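Clavulanic acid biosynthesis oligopeptide binding protein 2 (Streptomyces clavuligerus, PDB 2WOL) probably binds peptides or related solutes as a family 5 solute-binding protein of the clavulanic acid biosynthetic pathway. Local coordinates at residues S117-H122 with P196-T201; T296-T301 with K530-R535; A308-I313 with E439-H444; V325-D330 with L364-P369; L351-L356 with Y461-P466. All blocks are in the same frame, centred on the assembly; numbering follows the deposited sequence. Where two conformers were deposited one is given.

Contact 1. Residues S117-H122 with P196-T201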
# COMPACT_ATOMS: atom_id res chain seq x y z
N SER A 117 14.14 4.87 -23.82
CA SER A 117 14.75 4.83 -22.49
C SER A 117 14.90 6.21 -21.87
O SER A 117 14.82 6.36 -20.64
CB SER A 117 16.10 4.12 -22.56
OG SER A 117 17.00 4.82 -23.41
N ASP A 118 15.10 7.23 -22.70
CA ASP A 118 15.14 8.63 -22.24
C ASP A 118 13.87 9.01 -21.47
O ASP A 118 13.93 9.83 -20.55
CB ASP A 118 15.37 9.59 -23.40
CG ASP A 118 16.84 9.93 -23.61
OD1 ASP A 118 17.72 9.30 -22.97
OD2 ASP A 118 17.13 10.83 -24.42
N ASP A 119 12.74 8.42 -21.85
CA ASP A 119 11.44 8.74 -21.24
C ASP A 119 11.31 8.11 -19.86
O ASP A 119 10.62 8.66 -18.99
CB ASP A 119 10.29 8.26 -22.12
CG ASP A 119 10.36 8.79 -23.55
OD1 ASP A 119 11.10 9.77 -23.81
OD2 ASP A 119 9.65 8.22 -24.41
N VAL A 120 11.95 6.96 -19.67
CA VAL A 120 11.95 6.29 -18.37
C VAL A 120 12.87 7.06 -17.43
O VAL A 120 12.51 7.32 -16.28
CB VAL A 120 12.38 4.80 -18.47
CG1 VAL A 120 12.39 4.16 -17.08
CG2 VAL A 120 11.44 4.04 -19.39
N ARG A 121 14.05 7.45 -17.92
CA ARG A 121 14.92 8.31 -17.12
C ARG A 121 14.20 9.60 -16.76
O ARG A 121 14.28 10.06 -15.62
CB ARG A 121 16.22 8.62 -17.85
CG ARG A 121 17.10 9.59 -17.07
CD ARG A 121 18.51 9.58 -17.57
NE ARG A 121 18.61 10.21 -18.88
CZ ARG A 121 19.72 10.24 -19.60
NH1 ARG A 121 20.83 9.67 -19.13
NH2 ARG A 121 19.73 10.84 -20.78
N HIS A 122 13.51 10.20 -17.73
CA HIS A 122 12.81 11.45 -17.48
C HIS A 122 11.76 11.30 -16.38
O HIS A 122 11.66 12.16 -15.50
CB HIS A 122 12.18 12.04 -18.74
CG HIS A 122 11.55 13.38 -18.51
ND1 HIS A 122 12.30 14.51 -18.28
CD2 HIS A 122 10.25 13.75 -18.43
CE1 HIS A 122 11.48 15.53 -18.07
NE2 HIS A 122 10.24 15.10 -18.16
N PRO A 196 7.52 11.28 -21.75
CA PRO A 196 8.43 11.92 -22.71
C PRO A 196 8.55 13.40 -22.40
O PRO A 196 7.53 14.09 -22.24
CB PRO A 196 7.75 11.67 -24.06
CG PRO A 196 6.31 11.55 -23.75
CD PRO A 196 6.19 11.02 -22.34
N ARG A 197 9.78 13.89 -22.30
CA ARG A 197 10.03 15.29 -21.95
C ARG A 197 9.26 16.26 -22.85
O ARG A 197 8.74 17.28 -22.38
CB ARG A 197 11.53 15.63 -21.94
CG ARG A 197 11.81 17.04 -21.43
CD ARG A 197 13.25 17.48 -21.67
NE ARG A 197 14.14 17.13 -20.56
CZ ARG A 197 14.24 17.81 -19.42
NH1 ARG A 197 13.49 18.89 -19.20
NH2 ARG A 197 15.08 17.41 -18.48
N ARG A 198 9.16 15.93 -24.14
CA ARG A 198 8.43 16.75 -25.12
C ARG A 198 6.98 17.07 -24.73
O ARG A 198 6.45 18.12 -25.12
CB ARG A 198 8.49 16.13 -26.52
CG ARG A 198 7.94 14.71 -26.58
CD ARG A 198 7.96 14.13 -27.98
NE ARG A 198 7.47 12.75 -27.94
CZ ARG A 198 8.22 11.68 -27.72
NH1 ARG A 198 9.53 11.79 -27.57
NH2 ARG A 198 7.66 10.48 -27.67
N SER A 199 6.34 16.16 -24.00
CA SER A 199 4.93 16.32 -23.61
C SER A 199 4.76 16.65 -22.13
O SER A 199 3.64 16.75 -21.64
CB SER A 199 4.13 15.06 -23.94
OG SER A 199 4.13 14.80 -25.33
N ASP A 200 5.88 16.82 -21.43
CA ASP A 200 5.84 17.06 -19.99
C ASP A 200 5.54 18.52 -19.66
O ASP A 200 6.44 19.37 -19.63
CB ASP A 200 7.14 16.59 -19.32
CG ASP A 200 7.08 16.69 -17.80
OD1 ASP A 200 5.99 16.98 -17.25
OD2 ASP A 200 8.13 16.49 -17.15
N THR A 201 4.27 18.79 -19.38
CA THR A 201 3.79 20.11 -19.00
C THR A 201 3.90 20.37 -17.49
O THR A 201 3.26 21.29 -16.96
CB THR A 201 2.33 20.33 -19.46
OG1 THR A 201 1.54 19.19 -19.08
CG2 THR A 201 2.25 20.49 -20.96
O HOH W 1 10.67 9.30 -26.72
O HOH W 2 11.98 12.19 -22.91
O HOH W 3 14.93 14.42 -19.43
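H122 and D200 meet through a hydrogen bond: H122 NE2 donates to D200 OD2 at 2.7 Å with an N-H...O angle of 156°. The oxygen is approached on its anti side. Histidine suits this place because its ring offers an N-H at the edge and a flat face for packing. That face takes R197 CB, 3.9 Å from the ring centroid and only 8° off the normal. The R197 chain bends at chi3, and H122 CE1 lies over a face of its guanidinium, the two planes inclined; in the conformer given, R197 NH1 bonds P154 O. H122 CG lies anti to the backbone N (chi1 -175°), which sends the ring off the helix toward 196-201. Nearer the helix start, D119 OD1 lies 3.6 Å from P196 CA. Water 2 donates to D119 OD1 at 2.7 Å and accepts from R197 N at 2.8 Å; water 1 links D119 OD2 to R198 NH1. D119 OD2 is also held by Y109 OH, and R198 NH2 by T113 OG1. Further out, R126 NE makes a salt bridge to D200 OD2 and Y155 OH bonds the same oxygen, so the acceptor of H122 is shared among three groups. The contact thus fastens the loop after helix 183-186 onto helix 117-127, whose residues V120 and R121 pack on strand 171-175.

Contact 2. Residues T296-T301 with K530-R535; sequences TDNPRT and KTLHFR
T296 and D297 pair antiparallel with F534 and H533, D297 and H533 forming the hydrogen-bonded pair (D297 N to H533 O, 2.9 Å, 170°). D297 also receives R535 side-on: R535 NH2 bonds D297 OD1 at 2.9 Å, from above the carboxylate plane, while R535 NE bonds D297 OD2 at 2.8 Å on its syn side, well out of plane. A carboxylate suits this place, its two oxygens each accepting one arginine nitrogen; Y551 OH also bonds OD2, G20 N bonds OD1, and R535 NH2 bonds G16 O. This pairing belongs to the mixed sheet built around strand 523-534; it breaks off after D297, and P299 N has no hydrogen for T531 O. Pairing resumes where T531 N bonds P299 O at 3.0 Å. P299 CG instead packs 3.7 Å from H533 CD2; H533 NE2 bonds G549 O. Small methyls suit the close approach of the chains: T296 CG2 meets L532 CD2, and T301 CG2 meets T531 CG2, each at 3.7 Å. R300 CG packs on K530 CG, while R300 NH2 salt-bridges D346 OD1.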
# COMPACT_ATOMS: atom_id res chain seq x y z
N THR A 296 -19.35 -12.44 -3.22
CA THR A 296 -18.51 -11.71 -2.29
C THR A 296 -17.17 -12.40 -2.02
O THR A 296 -17.11 -13.62 -1.86
CB THR A 296 -19.26 -11.46 -0.96
OG1 THR A 296 -20.50 -10.82 -1.24
CG2 THR A 296 -18.45 -10.58 -0.02
N ASP A 297 -16.11 -11.59 -1.98
CA ASP A 297 -14.76 -12.03 -1.61
C ASP A 297 -14.33 -11.32 -0.33
O ASP A 297 -14.64 -10.15 -0.14
CB ASP A 297 -13.78 -11.72 -2.74
CG ASP A 297 -14.09 -12.49 -4.00
OD1 ASP A 297 -14.23 -13.73 -3.92
OD2 ASP A 297 -14.20 -11.87 -5.08
N ASN A 298 -13.63 -12.05 0.54
CA ASN A 298 -13.22 -11.52 1.84
C ASN A 298 -11.70 -11.64 2.04
O ASN A 298 -11.24 -12.36 2.93
CB ASN A 298 -14.00 -12.26 2.95
CG ASN A 298 -13.87 -11.61 4.33
OD1 ASN A 298 -13.53 -10.43 4.48
ND2 ASN A 298 -14.15 -12.40 5.36
N PRO A 299 -10.91 -10.93 1.21
CA PRO A 299 -9.46 -11.10 1.26
C PRO A 299 -8.81 -10.31 2.39
O PRO A 299 -9.41 -9.37 2.92
CB PRO A 299 -9.01 -10.51 -0.07
CG PRO A 299 -9.99 -9.42 -0.33
CD PRO A 299 -11.31 -9.95 0.18
N ARG A 300 -7.59 -10.69 2.74
CA ARG A 300 -6.70 -9.83 3.52
C ARG A 300 -6.26 -8.70 2.61
O ARG A 300 -6.04 -8.92 1.41
CB ARG A 300 -5.48 -10.61 3.99
CG ARG A 300 -5.76 -11.64 5.07
CD ARG A 300 -4.63 -12.64 5.13
NE ARG A 300 -4.74 -13.52 6.28
CZ ARG A 300 -4.20 -13.27 7.47
NH1 ARG A 300 -3.52 -12.15 7.68
NH2 ARG A 300 -4.34 -14.14 8.46
N THR A 301 -6.12 -7.50 3.17
CA THR A 301 -5.68 -6.34 2.39
C THR A 301 -4.16 -6.13 2.46
O THR A 301 -3.61 -5.29 1.74
CB THR A 301 -6.35 -5.04 2.87
OG1 THR A 301 -5.97 -4.77 4.22
CG2 THR A 301 -7.86 -5.14 2.78
N LYS A 530 -8.90 -7.13 6.89
CA LYS A 530 -9.61 -7.83 5.83
C LYS A 530 -10.71 -6.92 5.31
O LYS A 530 -11.06 -5.93 5.95
CB LYS A 530 -10.18 -9.15 6.33
CG LYS A 530 -9.11 -10.21 6.59
CD LYS A 530 -9.67 -11.49 7.19
CE LYS A 530 -10.49 -12.29 6.17
NZ LYS A 530 -10.90 -13.61 6.73
N THR A 531 -11.23 -7.25 4.14
CA THR A 531 -12.25 -6.41 3.52
C THR A 531 -13.24 -7.28 2.77
O THR A 531 -12.96 -8.45 2.49
CB THR A 531 -11.61 -5.37 2.57
OG1 THR A 531 -12.55 -4.34 2.27
CG2 THR A 531 -11.13 -6.03 1.27
N LEU A 532 -14.41 -6.73 2.47
CA LEU A 532 -15.41 -7.44 1.68
C LEU A 532 -15.62 -6.76 0.34
O LEU A 532 -16.12 -5.64 0.30
CB LEU A 532 -16.74 -7.51 2.44
CG LEU A 532 -16.81 -8.45 3.65
CD1 LEU A 532 -18.03 -8.17 4.47
CD2 LEU A 532 -16.79 -9.91 3.23
N HIS A 533 -15.21 -7.42 -0.74
CA HIS A 533 -15.45 -6.90 -2.08
C HIS A 533 -16.64 -7.61 -2.71
O HIS A 533 -16.78 -8.83 -2.57
CB HIS A 533 -14.24 -7.13 -2.99
CG HIS A 533 -12.98 -6.46 -2.55
ND1 HIS A 533 -12.92 -5.12 -2.20
CD2 HIS A 533 -11.72 -6.93 -2.44
CE1 HIS A 533 -11.68 -4.81 -1.88
NE2 HIS A 533 -10.93 -5.89 -2.02
N PHE A 534 -17.47 -6.85 -3.42
CA PHE A 534 -18.63 -7.40 -4.14
C PHE A 534 -18.36 -7.36 -5.64
O PHE A 534 -17.95 -6.33 -6.18
CB PHE A 534 -19.89 -6.60 -3.79
CG PHE A 534 -21.17 -7.21 -4.33
CD1 PHE A 534 -21.87 -8.14 -3.57
CD2 PHE A 534 -21.67 -6.85 -5.58
CE1 PHE A 534 -23.05 -8.71 -4.05
CE2 PHE A 534 -22.85 -7.42 -6.07
CZ PHE A 534 -23.54 -8.35 -5.30
N ARG A 535 -18.58 -8.48 -6.31
CA ARG A 535 -18.38 -8.57 -7.76
C ARG A 535 -19.67 -8.96 -8.45
O ARG A 535 -20.27 -9.99 -8.13
CB ARG A 535 -17.28 -9.59 -8.11
CG ARG A 535 -17.37 -10.88 -7.30
CD ARG A 535 -16.48 -12.01 -7.83
NE ARG A 535 -16.18 -12.90 -6.72
CZ ARG A 535 -16.98 -13.87 -6.28
NH1 ARG A 535 -18.11 -14.15 -6.92
NH2 ARG A 535 -16.62 -14.58 -5.22

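Contact 3. Residues A308-I313 with E439-H444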
# COMPACT_ATOMS: atom_id res chain seq x y z
N ALA A 308 1.31 2.25 18.23
CA ALA A 308 2.71 2.59 18.40
C ALA A 308 2.92 3.27 19.74
O ALA A 308 2.09 4.07 20.16
CB ALA A 308 3.18 3.49 17.26
N MET A 309 4.03 2.95 20.39
CA MET A 309 4.43 3.61 21.63
C MET A 309 5.74 4.37 21.43
O MET A 309 6.68 3.87 20.81
CB MET A 309 4.54 2.61 22.78
CG MET A 309 3.18 2.23 23.34
SD MET A 309 3.25 0.92 24.57
CE MET A 309 3.32 -0.54 23.53
N GLN A 310 5.78 5.59 21.97
CA GLN A 310 6.83 6.56 21.65
C GLN A 310 7.80 6.76 22.81
O GLN A 310 7.45 7.42 23.79
CB GLN A 310 6.18 7.91 21.28
CG GLN A 310 5.55 7.98 19.89
CD GLN A 310 4.55 6.88 19.63
OE1 GLN A 310 4.85 5.93 18.91
NE2 GLN A 310 3.37 6.98 20.23
N PRO A 311 9.02 6.20 22.71
CA PRO A 311 10.03 6.39 23.76
C PRO A 311 10.35 7.86 24.09
O PRO A 311 10.81 8.14 25.20
CB PRO A 311 11.26 5.67 23.21
CG PRO A 311 10.68 4.60 22.35
CD PRO A 311 9.54 5.30 21.66
N HIS A 312 10.11 8.76 23.15
CA HIS A 312 10.33 10.20 23.38
C HIS A 312 9.26 10.84 24.27
O HIS A 312 9.38 12.02 24.65
CB HIS A 312 10.49 10.96 22.06
CG HIS A 312 9.57 10.53 20.96
ND1 HIS A 312 9.75 9.37 20.25
CD2 HIS A 312 8.47 11.13 20.44
CE1 HIS A 312 8.79 9.26 19.33
NE2 HIS A 312 8.01 10.32 19.43
N ILE A 313 8.24 10.06 24.63
CA ILE A 313 7.18 10.52 25.53
C ILE A 313 7.21 9.68 26.81
O ILE A 313 6.68 8.57 26.83
CB ILE A 313 5.77 10.42 24.87
CG1 ILE A 313 5.75 11.03 23.45
CG2 ILE A 313 4.69 11.01 25.78
CD1 ILE A 313 6.09 12.52 23.37
N GLU A 439 6.79 16.48 15.66
CA GLU A 439 6.56 17.66 16.49
C GLU A 439 5.16 17.65 17.10
O GLU A 439 4.98 18.06 18.26
CB GLU A 439 6.74 18.95 15.67
CG GLU A 439 8.17 19.28 15.28
CD GLU A 439 8.25 20.43 14.28
OE1 GLU A 439 7.50 21.42 14.44
OE2 GLU A 439 9.07 20.34 13.34
N THR A 440 4.17 17.18 16.34
CA THR A 440 2.79 17.09 16.82
C THR A 440 2.69 16.05 17.94
O THR A 440 2.02 16.28 18.95
CB THR A 440 1.81 16.72 15.68
OG1 THR A 440 1.91 17.71 14.65
CG2 THR A 440 0.37 16.66 16.19
N VAL A 441 3.38 14.93 17.75
CA VAL A 441 3.43 13.87 18.76
C VAL A 441 3.98 14.42 20.08
O VAL A 441 3.44 14.13 21.15
CB VAL A 441 4.26 12.65 18.25
CG1 VAL A 441 4.51 11.64 19.36
CG2 VAL A 441 3.55 11.99 17.07
N ARG A 442 5.02 15.24 20.00
CA ARG A 442 5.61 15.87 21.18
C ARG A 442 4.72 16.97 21.77
O ARG A 442 4.56 17.05 22.99
CB ARG A 442 7.01 16.40 20.87
CG ARG A 442 8.05 15.31 20.76
CD ARG A 442 9.30 15.80 20.04
NE ARG A 442 10.35 14.80 20.01
CZ ARG A 442 10.40 13.79 19.13
NH1 ARG A 442 9.45 13.65 18.21
NH2 ARG A 442 11.41 12.93 19.18
N GLU A 443 4.13 17.80 20.91
CA GLU A 443 3.24 18.89 21.35
C GLU A 443 2.11 18.39 22.25
O GLU A 443 1.80 19.00 23.28
CB GLU A 443 2.67 19.64 20.14
CG GLU A 443 1.70 20.76 20.51
CD GLU A 443 1.05 21.45 19.32
OE1 GLU A 443 1.53 21.27 18.17
OE2 GLU A 443 0.06 22.17 19.52
N HIS A 444 1.50 17.27 21.85
CA HIS A 444 0.34 16.74 22.56
C HIS A 444 0.70 15.59 23.50
O HIS A 444 -0.18 15.07 24.19
CB HIS A 444 -0.73 16.30 21.56
CG HIS A 444 -1.24 17.42 20.71
ND1 HIS A 444 -2.06 18.41 21.21
CD2 HIS A 444 -1.05 17.70 19.40
CE1 HIS A 444 -2.35 19.26 20.23
NE2 HIS A 444 -1.75 18.85 19.13
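V441 sets one methyl into the turn of 308-313: its CG1, anti to the backbone N (chi1 171°), lies 3.8 Å from Q310 CG and 3.7 Å from H312 NE2, at the edge of the imidazole. A branched aliphatic suits this helix position, since it fills the angle between a glutamine stem and a ring without needing a polar partner. The carbonyl of V441 is approached too, I313 CD1 lying 3.8 Å from V441 O. The same methyl then reaches the next residue, with I313 CD1 4.0 Å from R442 CA. R442 runs extended from CG to NE and lays its guanidinium flat on H312, centres 4.1 Å apart and planes at 6°, with R442 NH1 3.5 Å from H312 CD2. The opposite face of the imidazole is backed by Q310 CB, so the ring is sandwiched. The type I turn from Q310 to I313 is closed by I313 N bonding Q310 O. Q310 NE2 bonds A308 O within its own segment and L446 O beyond it, which steadies the stem that V441 touches. R442 NH1 is held by E484 OE2 in a salt bridge and by P438 O. No hydrogen bond joins the two segments; the contact rests on apolar packing and flat stacking. The guanidinium would by itself probably disfavour a charged H312, though E484, which pairs with it and touches H312, may offset this.

Contact 4. Residues V325-D330 with L364-P369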
# COMPACT_ATOMS: atom_id res chain seq x y z
N VAL A 325 1.93 -2.61 28.55
CA VAL A 325 0.85 -2.30 27.63
C VAL A 325 0.54 -3.49 26.71
O VAL A 325 -0.63 -3.82 26.49
CB VAL A 325 1.16 -1.03 26.80
CG1 VAL A 325 0.13 -0.82 25.69
CG2 VAL A 325 1.23 0.19 27.72
N GLN A 326 1.58 -4.14 26.20
CA GLN A 326 1.38 -5.30 25.33
C GLN A 326 0.64 -6.42 26.07
O GLN A 326 -0.32 -6.97 25.55
CB GLN A 326 2.71 -5.82 24.78
CG GLN A 326 3.58 -4.76 24.09
CD GLN A 326 3.65 -4.89 22.58
OE1 GLN A 326 3.09 -5.81 21.98
NE2 GLN A 326 4.37 -3.97 21.95
N TYR A 327 1.07 -6.74 27.29
CA TYR A 327 0.43 -7.80 28.08
C TYR A 327 -1.01 -7.48 28.45
O TYR A 327 -1.85 -8.39 28.52
CB TYR A 327 1.22 -8.08 29.36
CG TYR A 327 2.47 -8.91 29.18
CD1 TYR A 327 3.72 -8.40 29.53
CD2 TYR A 327 2.40 -10.21 28.68
CE1 TYR A 327 4.87 -9.16 29.38
CE2 TYR A 327 3.55 -10.98 28.53
CZ TYR A 327 4.78 -10.45 28.88
OH TYR A 327 5.93 -11.20 28.73
N ALA A 328 -1.30 -6.20 28.70
CA ALA A 328 -2.63 -5.78 29.17
C ALA A 328 -3.62 -5.48 28.04
O ALA A 328 -4.75 -5.08 28.29
CB ALA A 328 -2.52 -4.59 30.11
N ALA A 329 -3.18 -5.69 26.80
CA ALA A 329 -4.05 -5.50 25.64
C ALA A 329 -5.09 -6.62 25.59
O ALA A 329 -4.75 -7.80 25.57
CB ALA A 329 -3.23 -5.47 24.36
N ASP A 330 -6.37 -6.24 25.58
CA ASP A 330 -7.44 -7.20 25.38
C ASP A 330 -7.63 -7.33 23.87
O ASP A 330 -8.34 -6.53 23.26
CB ASP A 330 -8.72 -6.74 26.08
CG ASP A 330 -9.86 -7.75 25.96
OD1 ASP A 330 -9.85 -8.59 25.04
OD2 ASP A 330 -10.78 -7.70 26.81
N LEU A 364 5.86 -12.58 21.65
CA LEU A 364 6.70 -12.32 22.81
C LEU A 364 5.91 -11.98 24.07
O LEU A 364 6.38 -12.24 25.18
CB LEU A 364 7.73 -11.22 22.52
CG LEU A 364 8.76 -11.51 21.42
CD1 LEU A 364 9.81 -10.41 21.38
CD2 LEU A 364 9.44 -12.87 21.60
N TYR A 365 4.71 -11.42 23.88
CA TYR A 365 3.88 -10.98 25.01
C TYR A 365 2.48 -11.59 24.95
O TYR A 365 1.51 -10.89 24.67
CB TYR A 365 3.83 -9.44 25.06
CG TYR A 365 5.19 -8.83 24.81
CD1 TYR A 365 5.45 -8.12 23.63
CD2 TYR A 365 6.22 -9.01 25.72
CE1 TYR A 365 6.71 -7.57 23.39
CE2 TYR A 365 7.48 -8.47 25.49
CZ TYR A 365 7.72 -7.76 24.32
OH TYR A 365 8.98 -7.23 24.12
N PRO A 366 2.36 -12.90 25.24
CA PRO A 366 1.05 -13.54 25.13
C PRO A 366 0.03 -12.93 26.09
O PRO A 366 0.39 -12.51 27.20
CB PRO A 366 1.32 -14.99 25.53
CG PRO A 366 2.78 -15.18 25.38
CD PRO A 366 3.40 -13.85 25.67
N THR A 367 -1.23 -12.91 25.67
CA THR A 367 -2.29 -12.26 26.43
C THR A 367 -3.22 -13.26 27.14
O THR A 367 -4.41 -12.98 27.34
CB THR A 367 -3.12 -11.32 25.53
OG1 THR A 367 -3.64 -12.04 24.42
CG2 THR A 367 -2.26 -10.16 25.03
N GLY A 368 -2.68 -14.40 27.55
CA GLY A 368 -3.44 -15.38 28.33
C GLY A 368 -4.26 -16.34 27.49
O GLY A 368 -4.36 -16.19 26.27
N PRO A 369 -4.87 -17.35 28.15
CA PRO A 369 -5.58 -18.41 27.42
C PRO A 369 -6.83 -17.96 26.65
O PRO A 369 -7.24 -18.64 25.72
CB PRO A 369 -5.97 -19.40 28.53
CG PRO A 369 -5.99 -18.58 29.78
CD PRO A 369 -4.91 -17.55 29.61
O HOH W 4 0.42 -8.63 23.58
O HOH W 5 6.29 -13.75 27.85
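The rings of Y327 and Y365 meet edge-to-face: the edge of Y365 is turned toward a face of Y327, with centroids 5.5 Å apart and planes at 81°. Y365 CB sits over that face, 4.0 Å from the Y327 centroid. At the edge of the Y327 ring, in its plane, lie P366 O, 3.4 Å from Y327 CD2, and water 5, which stands 2.7 Å from Y327 OH and donates to L364 O at 3.1 Å. L364 CB covers one face of the Y365 ring, and Q326 OE1 approaches obliquely, 3.7 Å from Y365 CD1. Tyrosine suits both places, because each ring packs while its hydroxyl finds a polar partner; Y365 OH bonds M518 O and R323 NE. The amide of Q326 is likewise satisfied beyond the contact, NE2 bonding A521 O and L523 O. Further along, T367 CG2 comes 3.5 Å from A329 O. Y327, near the end of helix 319-327, also packs on A377, A378 and E381 of helix 375-384, while L364 rests on helix 503-520 and A329 on strand 523-534.

Contact 5. Residues L351-L356 with Y461-P466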
# COMPACT_ATOMS: atom_id res chain seq x y z
N LEU A 351 4.11 -8.63 13.05
CA LEU A 351 3.95 -7.52 12.12
C LEU A 351 3.72 -7.92 10.66
O LEU A 351 2.77 -7.45 10.03
CB LEU A 351 5.14 -6.55 12.23
CG LEU A 351 5.48 -6.07 13.65
CD1 LEU A 351 6.82 -5.37 13.68
CD2 LEU A 351 4.40 -5.16 14.22
N PHE A 352 4.58 -8.79 10.13
CA PHE A 352 4.51 -9.18 8.71
C PHE A 352 3.18 -9.83 8.35
O PHE A 352 2.71 -10.72 9.07
CB PHE A 352 5.62 -10.17 8.35
CG PHE A 352 7.01 -9.59 8.32
CD1 PHE A 352 8.05 -10.24 8.98
CD2 PHE A 352 7.28 -8.41 7.63
CE1 PHE A 352 9.34 -9.72 8.95
CE2 PHE A 352 8.57 -7.89 7.60
CZ PHE A 352 9.60 -8.55 8.26
N PRO A 353 2.57 -9.41 7.23
CA PRO A 353 1.46 -10.16 6.65
C PRO A 353 1.94 -11.53 6.14
O PRO A 353 3.11 -11.66 5.78
CB PRO A 353 1.01 -9.29 5.47
CG PRO A 353 1.60 -7.95 5.71
CD PRO A 353 2.87 -8.20 6.45
N PRO A 354 1.05 -12.54 6.11
CA PRO A 354 1.42 -13.88 5.62
C PRO A 354 1.80 -13.97 4.14
O PRO A 354 2.24 -15.03 3.69
CB PRO A 354 0.17 -14.72 5.91
CG PRO A 354 -0.94 -13.74 5.99
CD PRO A 354 -0.35 -12.49 6.57
N THR A 355 1.65 -12.88 3.39
CA THR A 355 2.07 -12.84 1.98
C THR A 355 3.59 -12.78 1.85
O THR A 355 4.14 -13.12 0.80
CB THR A 355 1.49 -11.62 1.23
OG1 THR A 355 1.61 -10.44 2.04
CG2 THR A 355 0.03 -11.85 0.87
N LEU A 356 4.25 -12.33 2.91
CA LEU A 356 5.70 -12.14 2.87
C LEU A 356 6.45 -13.37 3.36
O LEU A 356 6.05 -13.99 4.35
CB LEU A 356 6.10 -10.90 3.69
CG LEU A 356 5.41 -9.58 3.32
CD1 LEU A 356 5.95 -8.47 4.21
CD2 LEU A 356 5.60 -9.23 1.85
N TYR A 461 11.07 -5.21 3.07
CA TYR A 461 11.57 -3.85 3.14
C TYR A 461 10.44 -2.84 3.04
O TYR A 461 10.32 -1.94 3.87
CB TYR A 461 12.64 -3.54 2.08
CG TYR A 461 13.19 -2.15 2.26
CD1 TYR A 461 14.27 -1.92 3.10
CD2 TYR A 461 12.59 -1.04 1.64
CE1 TYR A 461 14.77 -0.63 3.31
CE2 TYR A 461 13.07 0.24 1.84
CZ TYR A 461 14.16 0.44 2.67
OH TYR A 461 14.64 1.71 2.87
N GLY A 462 9.61 -2.99 2.01
CA GLY A 462 8.47 -2.10 1.80
C GLY A 462 7.55 -2.06 3.01
O GLY A 462 7.06 -0.99 3.38
N PHE A 463 7.33 -3.21 3.62
CA PHE A 463 6.43 -3.28 4.76
C PHE A 463 7.02 -2.74 6.06
O PHE A 463 6.39 -1.94 6.76
CB PHE A 463 5.91 -4.71 4.98
CG PHE A 463 4.88 -4.79 6.06
CD1 PHE A 463 3.54 -4.54 5.78
CD2 PHE A 463 5.25 -5.07 7.37
CE1 PHE A 463 2.58 -4.57 6.78
CE2 PHE A 463 4.29 -5.11 8.39
CZ PHE A 463 2.96 -4.87 8.09
N LEU A 464 8.23 -3.19 6.39
CA LEU A 464 8.77 -2.95 7.73
C LEU A 464 9.71 -1.76 7.86
O LEU A 464 9.69 -1.08 8.89
CB LEU A 464 9.42 -4.23 8.29
CG LEU A 464 9.70 -4.26 9.80
CD1 LEU A 464 8.47 -3.88 10.61
CD2 LEU A 464 10.23 -5.62 10.23
N ALA A 465 10.52 -1.48 6.85
CA ALA A 465 11.50 -0.40 6.97
C ALA A 465 10.89 0.98 7.29
O ALA A 465 11.41 1.68 8.16
CB ALA A 465 12.40 -0.32 5.75
N PRO A 466 9.79 1.38 6.61
CA PRO A 466 9.20 2.67 6.97
C PRO A 466 8.71 2.75 8.42
O PRO A 466 8.62 3.84 8.98
CB PRO A 466 8.03 2.80 6.00
CG PRO A 466 8.42 1.94 4.84
CD PRO A 466 9.07 0.76 5.49
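L351 and F352, which pack on F463 and L464, both hydrogen-bond through their backbone nitrogens to one oxygen, E514 OE2. That shared acceptor fixes the peptide whose carbonyl, L351 O, comes 3.2 Å from F463 CZ. The chain then passes to P353, which lays CD over the centre of the F463 ring, 3.6 Å from the centroid and 9° off the normal. Proline suits this place, its CH2 groups being rigidly presented to an aromatic face. F463 CG is anti to the backbone N (chi1 -175°), taking the ring off its helix toward the loop. At the root of that side chain, L356 CD1 meets F463 CB at 3.8 Å, returned there by the type I turn from P353 to L356. F352 touches both helix residues: its CD2 lies 3.9 Å from F463 CD2, and its CZ 3.6 Å from L464 CD2. L351 CD1 closes on L464 CD1 at 3.8 Å. All six touching residues are buried and apolar. W453 of strand 448-453 meets F463 edge-to-face and bonds its carbonyl. The loop after strand 346-347 thus packs against helix 460-468, with V517, W510 and V513 of helix 503-520 lining the same core.

Overall arrangement
Contact 1 comes first along the chain and stands apart, its centre 33 to 53 Å from the others; it closes before contact 2 opens. Contact 2 spans residues 296-535 and encloses contacts 3, 4 and 5. Contact 4 is nested inside contact 3, whereas contact 5 alternates with both. Contacts 2 and 3 share the mixed sheet, through neighbouring strands 523-534 and 303-309. Touches are few: R300 of contact 2 packs on P354 of contact 5, and M309 of contact 3 packs on V325 and Q326 of contact 4. Helix 503-520 adjoins contacts 4 and 5. Contact 2 returns residues 530-535 to 296-301, so contacts 3 to 5 all lie within the part of the solute-binding chain it encloses, remote from contact 1.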